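Local structure of hypothetical protein APE0754 (Aeropyrum pernix, 1TUA) at residues R111-I123 and A153-Y167. The protein is of unknown function but contains K homology (KH) domains and therefore probably binds RNA. Residues are numbered along the deposited sequence; the frame is centred on the assembly and turned at random.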
loop_
_atom_site.group_PDB
_atom_site.type_symbol
_atom_site.label_atom_id
_atom_site.label_comp_id
_atom_site.label_asym_id
_atom_site.label_seq_id
_atom_site.Cartn_x
_atom_site.Cartn_y
_atom_site.Cartn_z
ATOM N N ARG A 111 -11.752 6.008 -14.270
ATOM C CA ARG A 111 -12.473 6.814 -13.278
ATOM C C ARG A 111 -11.613 7.022 -12.026
ATOM O O ARG A 111 -11.580 8.111 -11.459
ATOM C CB ARG A 111 -13.775 6.123 -12.862
ATOM C CG ARG A 111 -14.817 6.008 -13.957
ATOM C CD ARG A 111 -15.421 7.358 -14.292
ATOM N NE ARG A 111 -16.245 7.878 -13.202
ATOM C CZ ARG A 111 -16.841 9.064 -13.226
ATOM N NH1 ARG A 111 -16.699 9.849 -14.288
ATOM N NH2 ARG A 111 -17.579 9.465 -12.200
ATOM N N ILE A 112 -10.928 5.968 -11.594
ATOM C CA ILE A 112 -10.080 6.035 -10.406
ATOM C C ILE A 112 -8.879 6.948 -10.616
ATOM O O ILE A 112 -8.514 7.714 -9.725
ATOM C CB ILE A 112 -9.602 4.623 -10.003
ATOM C CG1 ILE A 112 -10.805 3.808 -9.518
ATOM C CG2 ILE A 112 -8.527 4.711 -8.922
ATOM C CD1 ILE A 112 -10.516 2.336 -9.290
ATOM N N ILE A 113 -8.270 6.867 -11.795
ATOM C CA ILE A 113 -7.116 7.702 -12.111
ATOM C C ILE A 113 -7.567 9.118 -12.443
ATOM O O ILE A 113 -7.011 10.085 -11.926
ATOM C CB ILE A 113 -6.326 7.134 -13.312
ATOM C CG1 ILE A 113 -5.760 5.760 -12.956
ATOM C CG2 ILE A 113 -5.198 8.089 -13.699
ATOM C CD1 ILE A 113 -5.060 5.076 -14.111
ATOM N N GLY A 114 -8.582 9.228 -13.296
ATOM C CA GLY A 114 -9.093 10.530 -13.685
ATOM C C GLY A 114 -8.235 11.155 -14.769
ATOM O O GLY A 114 -7.134 10.676 -15.051
ATOM N N GLU A 115 -8.732 12.223 -15.385
ATOM C CA GLU A 115 -7.982 12.901 -16.433
ATOM C C GLU A 115 -6.726 13.522 -15.843
ATOM O O GLU A 115 -6.800 14.320 -14.911
ATOM C CB GLU A 115 -8.843 13.981 -17.088
ATOM C CG GLU A 115 -8.094 14.833 -18.104
ATOM C CD GLU A 115 -9.020 15.468 -19.123
ATOM O OE1 GLU A 115 -9.598 14.716 -19.938
ATOM O OE2 GLU A 115 -9.172 16.711 -19.108
ATOM N N GLY A 116 -5.572 13.151 -16.385
ATOM C CA GLY A 116 -4.320 13.675 -15.876
ATOM C C GLY A 116 -4.037 13.182 -14.467
ATOM O O GLY A 116 -3.310 13.823 -13.713
ATOM N N GLY A 117 -4.619 12.038 -14.109
ATOM C CA GLY A 117 -4.421 11.478 -12.784
ATOM C C GLY A 117 -4.973 12.357 -11.682
ATOM O O GLY A 117 -4.566 12.253 -10.529
ATOM N N ARG A 118 -5.924 13.213 -12.034
ATOM C CA ARG A 118 -6.535 14.139 -11.083
ATOM C C ARG A 118 -7.348 13.487 -9.968
ATOM O O ARG A 118 -7.352 13.971 -8.838
ATOM C CB ARG A 118 -7.438 15.111 -11.830
ATOM C CG ARG A 118 -7.886 16.304 -11.012
ATOM C CD ARG A 118 -7.046 17.520 -11.367
ATOM N NE ARG A 118 -6.788 17.580 -12.808
ATOM C CZ ARG A 118 -7.728 17.508 -13.751
ATOM N NH1 ARG A 118 -9.007 17.374 -13.416
ATOM N NH2 ARG A 118 -7.387 17.551 -15.037
ATOM N N ALA A 119 -8.058 12.408 -10.284
ATOM C CA ALA A 119 -8.878 11.734 -9.278
ATOM C C ALA A 119 -7.999 11.053 -8.234
ATOM O O ALA A 119 -8.223 11.204 -7.031
ATOM C CB ALA A 119 -9.794 10.715 -9.938
ATOM N N ARG A 120 -6.998 10.312 -8.701
ATOM C CA ARG A 120 -6.086 9.619 -7.804
ATOM C C ARG A 120 -5.382 10.622 -6.885
ATOM O O ARG A 120 -5.281 10.406 -5.676
ATOM C CB ARG A 120 -5.056 8.832 -8.616
ATOM C CG ARG A 120 -4.187 7.901 -7.784
ATOM C CD ARG A 120 -3.133 7.225 -8.655
ATOM N NE ARG A 120 -2.242 8.207 -9.264
ATOM C CZ ARG A 120 -1.307 8.882 -8.602
ATOM N NH1 ARG A 120 -1.126 8.677 -7.305
ATOM N NH2 ARG A 120 -0.567 9.785 -9.233
ATOM N N ARG A 121 -4.905 11.728 -7.454
ATOM C CA ARG A 121 -4.216 12.739 -6.655
ATOM C C ARG A 121 -5.125 13.403 -5.622
ATOM O O ARG A 121 -4.697 13.683 -4.494
ATOM C CB ARG A 121 -3.592 13.808 -7.558
ATOM C CG ARG A 121 -2.470 13.282 -8.424
ATOM C CD ARG A 121 -1.761 14.406 -9.176
ATOM N NE ARG A 121 -0.633 13.902 -9.961
ATOM C CZ ARG A 121 -0.754 13.087 -11.007
ATOM N NH1 ARG A 121 -1.957 12.685 -11.396
ATOM N NH2 ARG A 121 0.326 12.667 -11.660
ATOM N N THR A 122 -6.374 13.660 -6.003
ATOM C CA THR A 122 -7.324 14.283 -5.084
ATOM C C THR A 122 -7.543 13.400 -3.861
ATOM O O THR A 122 -7.538 13.875 -2.730
ATOM C CB THR A 122 -8.682 14.535 -5.762
ATOM O OG1 THR A 122 -8.508 15.483 -6.820
ATOM C CG2 THR A 122 -9.699 15.075 -4.753
ATOM N N ILE A 123 -7.736 12.107 -4.088
ATOM C CA ILE A 123 -7.937 11.196 -2.975
ATOM C C ILE A 123 -6.673 11.150 -2.105
ATOM O O ILE A 123 -6.766 11.185 -0.880
ATOM C CB ILE A 123 -8.314 9.783 -3.478
ATOM C CG1 ILE A 123 -9.658 9.859 -4.222
ATOM C CG2 ILE A 123 -8.418 8.809 -2.299
ATOM C CD1 ILE A 123 -10.107 8.559 -4.868
ATOM N N ALA A 153 -13.256 5.467 -0.881
ATOM C CA ALA A 153 -13.380 6.372 -2.023
ATOM C C ALA A 153 -13.057 5.638 -3.329
ATOM O O ALA A 153 -13.755 5.802 -4.336
ATOM C CB ALA A 153 -12.457 7.569 -1.846
ATOM N N ILE A 154 -11.995 4.832 -3.310
ATOM C CA ILE A 154 -11.602 4.062 -4.487
ATOM C C ILE A 154 -12.711 3.078 -4.861
ATOM O O ILE A 154 -13.059 2.943 -6.032
ATOM C CB ILE A 154 -10.304 3.266 -4.239
ATOM C CG1 ILE A 154 -9.133 4.228 -4.003
ATOM C CG2 ILE A 154 -10.027 2.347 -5.428
ATOM C CD1 ILE A 154 -8.800 5.086 -5.199
ATOM N N GLU A 155 -13.264 2.387 -3.869
ATOM C CA GLU A 155 -14.337 1.442 -4.143
ATOM C C GLU A 155 -15.549 2.164 -4.747
ATOM O O GLU A 155 -16.161 1.671 -5.702
ATOM C CB GLU A 155 -14.734 0.709 -2.861
ATOM C CG GLU A 155 -13.634 -0.193 -2.324
ATOM C CD GLU A 155 -13.973 -0.804 -0.972
ATOM O OE1 GLU A 155 -14.463 -0.067 -0.085
ATOM O OE2 GLU A 155 -13.739 -2.016 -0.793
ATOM N N MET A 156 -15.890 3.330 -4.198
ATOM C CA MET A 156 -17.022 4.113 -4.704
ATOM C C MET A 156 -16.819 4.494 -6.175
ATOM O O MET A 156 -17.763 4.467 -6.963
ATOM C CB MET A 156 -17.225 5.379 -3.863
ATOM C CG MET A 156 -17.855 5.139 -2.488
ATOM S SD MET A 156 -17.853 6.622 -1.445
ATOM C CE MET A 156 -19.120 7.589 -2.174
ATOM N N LEU A 157 -15.591 4.848 -6.547
ATOM C CA LEU A 157 -15.313 5.211 -7.934
ATOM C C LEU A 157 -15.387 3.978 -8.825
ATOM O O LEU A 157 -15.867 4.054 -9.954
ATOM C CB LEU A 157 -13.929 5.858 -8.073
ATOM C CG LEU A 157 -13.747 7.267 -7.506
ATOM C CD1 LEU A 157 -12.321 7.740 -7.760
ATOM C CD2 LEU A 157 -14.737 8.213 -8.156
ATOM N N ALA A 158 -14.915 2.840 -8.313
ATOM C CA ALA A 158 -14.931 1.596 -9.079
ATOM C C ALA A 158 -16.362 1.130 -9.298
ATOM O O ALA A 158 -16.623 0.272 -10.140
ATOM C CB ALA A 158 -14.138 0.512 -8.351
ATOM N N GLU A 159 -17.286 1.704 -8.535
ATOM C CA GLU A 159 -18.688 1.343 -8.652
ATOM C C GLU A 159 -19.487 2.335 -9.500
ATOM O O GLU A 159 -20.686 2.161 -9.699
ATOM C CB GLU A 159 -19.283 1.187 -7.254
ATOM C CG GLU A 159 -18.517 0.152 -6.443
ATOM C CD GLU A 159 -19.077 -0.069 -5.059
ATOM O OE1 GLU A 159 -19.132 0.900 -4.267
ATOM O OE2 GLU A 159 -19.458 -1.225 -4.764
ATOM N N GLY A 160 -18.816 3.371 -10.001
ATOM C CA GLY A 160 -19.482 4.338 -10.861
ATOM C C GLY A 160 -19.981 5.656 -10.289
ATOM O O GLY A 160 -20.583 6.454 -11.019
ATOM N N ARG A 161 -19.744 5.898 -9.003
ATOM C CA ARG A 161 -20.188 7.139 -8.372
ATOM C C ARG A 161 -19.526 8.335 -9.043
ATOM O O ARG A 161 -18.426 8.210 -9.581
ATOM C CB ARG A 161 -19.817 7.136 -6.888
ATOM C CG ARG A 161 -20.442 6.020 -6.069
ATOM C CD ARG A 161 -21.921 6.278 -5.850
ATOM N NE ARG A 161 -22.500 5.374 -4.860
ATOM C CZ ARG A 161 -23.769 5.419 -4.456
ATOM N NH1 ARG A 161 -24.600 6.329 -4.959
ATOM N NH2 ARG A 161 -24.208 4.559 -3.543
ATOM N N MET A 162 -20.191 9.488 -9.014
ATOM C CA MET A 162 -19.627 10.708 -9.596
ATOM C C MET A 162 -18.401 11.059 -8.761
ATOM O O MET A 162 -18.317 10.673 -7.598
ATOM C CB MET A 162 -20.615 11.882 -9.511
ATOM C CG MET A 162 -21.831 11.828 -10.442
ATOM S SD MET A 162 -22.802 13.380 -10.373
ATOM C CE MET A 162 -23.837 13.070 -8.923
ATOM N N HIS A 163 -17.457 11.788 -9.341
ATOM C CA HIS A 163 -16.266 12.184 -8.599
ATOM C C HIS A 163 -16.637 13.140 -7.464
ATOM O O HIS A 163 -16.161 12.998 -6.340
ATOM C CB HIS A 163 -15.258 12.853 -9.540
ATOM C CG HIS A 163 -14.574 11.895 -10.465
ATOM N ND1 HIS A 163 -13.548 11.070 -10.057
ATOM C CD2 HIS A 163 -14.795 11.603 -11.768
ATOM C CE1 HIS A 163 -13.168 10.311 -11.068
ATOM N NE2 HIS A 163 -13.909 10.613 -12.117
ATOM N N SER A 164 -17.497 14.110 -7.762
ATOM C CA SER A 164 -17.923 15.095 -6.764
ATOM C C SER A 164 -18.580 14.410 -5.574
ATOM O O SER A 164 -18.397 14.827 -4.428
ATOM C CB SER A 164 -18.897 16.097 -7.391
ATOM O OG SER A 164 -20.008 15.424 -7.944
ATOM N N THR A 165 -19.351 13.362 -5.861
ATOM C CA THR A 165 -20.028 12.576 -4.830
ATOM C C THR A 165 -18.981 11.966 -3.904
ATOM O O THR A 165 -19.056 12.097 -2.685
ATOM C CB THR A 165 -20.842 11.433 -5.463
ATOM O OG1 THR A 165 -22.017 11.973 -6.076
ATOM C CG2 THR A 165 -21.239 10.398 -4.417
ATOM N N VAL A 166 -18.000 11.299 -4.501
ATOM C CA VAL A 166 -16.932 10.667 -3.743
ATOM C C VAL A 166 -16.142 11.689 -2.920
ATOM O O VAL A 166 -15.881 11.469 -1.739
ATOM C CB VAL A 166 -15.977 9.893 -4.692
ATOM C CG1 VAL A 166 -14.794 9.325 -3.910
ATOM C CG2 VAL A 166 -16.733 8.763 -5.372
ATOM N N TYR A 167 -15.776 12.810 -3.532
ATOM C CA TYR A 167 -15.015 13.831 -2.824
ATOM C C TYR A 167 -15.803 14.436 -1.668
ATOM O O TYR A 167 -15.256 14.675 -0.594
ATOM C CB TYR A 167 -14.577 14.949 -3.772
ATOM C CG TYR A 167 -13.768 14.488 -4.966
ATOM C CD1 TYR A 167 -12.890 13.399 -4.876
ATOM C CD2 TYR A 167 -13.872 15.146 -6.188
ATOM C CE1 TYR A 167 -12.140 12.977 -5.986
ATOM C CE2 TYR A 167 -13.131 14.737 -7.297
ATOM C CZ TYR A 167 -12.270 13.656 -7.193
ATOM O OH TYR A 167 -11.559 13.260 -8.302
HETATM O O HOH W 1 -16.789 6.275 -11.220
HETATM O O HOH W 2 -18.092 12.410 -12.606
#
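Ile112 and Leu157 bring their CA atoms within 5.8 Å where helices 102-113 and 144-158 meet. Farther along, helix 118-123 runs nearly antiparallel to helix 153-158, at 153° with 11.5 Å between axes. After Gly160 ends that helix in a Schellman motif, the chain turns, and helix 163-167 runs only 10° from parallel to helix 118-123.

Ile123 is a knob set in a hole formed by Ala153, Ile154, Leu157 and Tyr167; its CD1 meets Leu157 CD1 tip to tip at 3.7 Å. Back on helix 102-113, Ile112 CG2 touches Ile154 CD1 at 3.8 Å, the two side chains crossing at about a right angle. Thr122 has OG1 beside its backbone N (chi1 -64°), which turns the hydroxyl back to Arg118 O, 2.8 Å away, and lays CG2 over the Tyr167 ring as a CH-pi contact, 3.7 Å from its centroid. Where the chain turns after Gly160, Arg111 bends so that NH2 donates to Arg161 O at 3.0 Å, almost within the guanidinium plane, while an edge of the His163 ring lies over one guanidinium face. One water, held by Arg111 NE, ties on to the carbonyls of Leu157 and Arg161. A leucine in place of Arg111 would probably leave the Arg161 carbonyl without this direct donor and the turn less firmly tied.

Residues 114-117, Gly-Glu-Gly-Gly, fit the GXXG loop of a KH domain, joining helices 102-113 and 118-127. Ile112 and Ile123 also reach strand 130-133, and Leu170, farther along helix 163-188, packs on Ile123 and Ala153, docking this long C-terminal helix beside the KH helices.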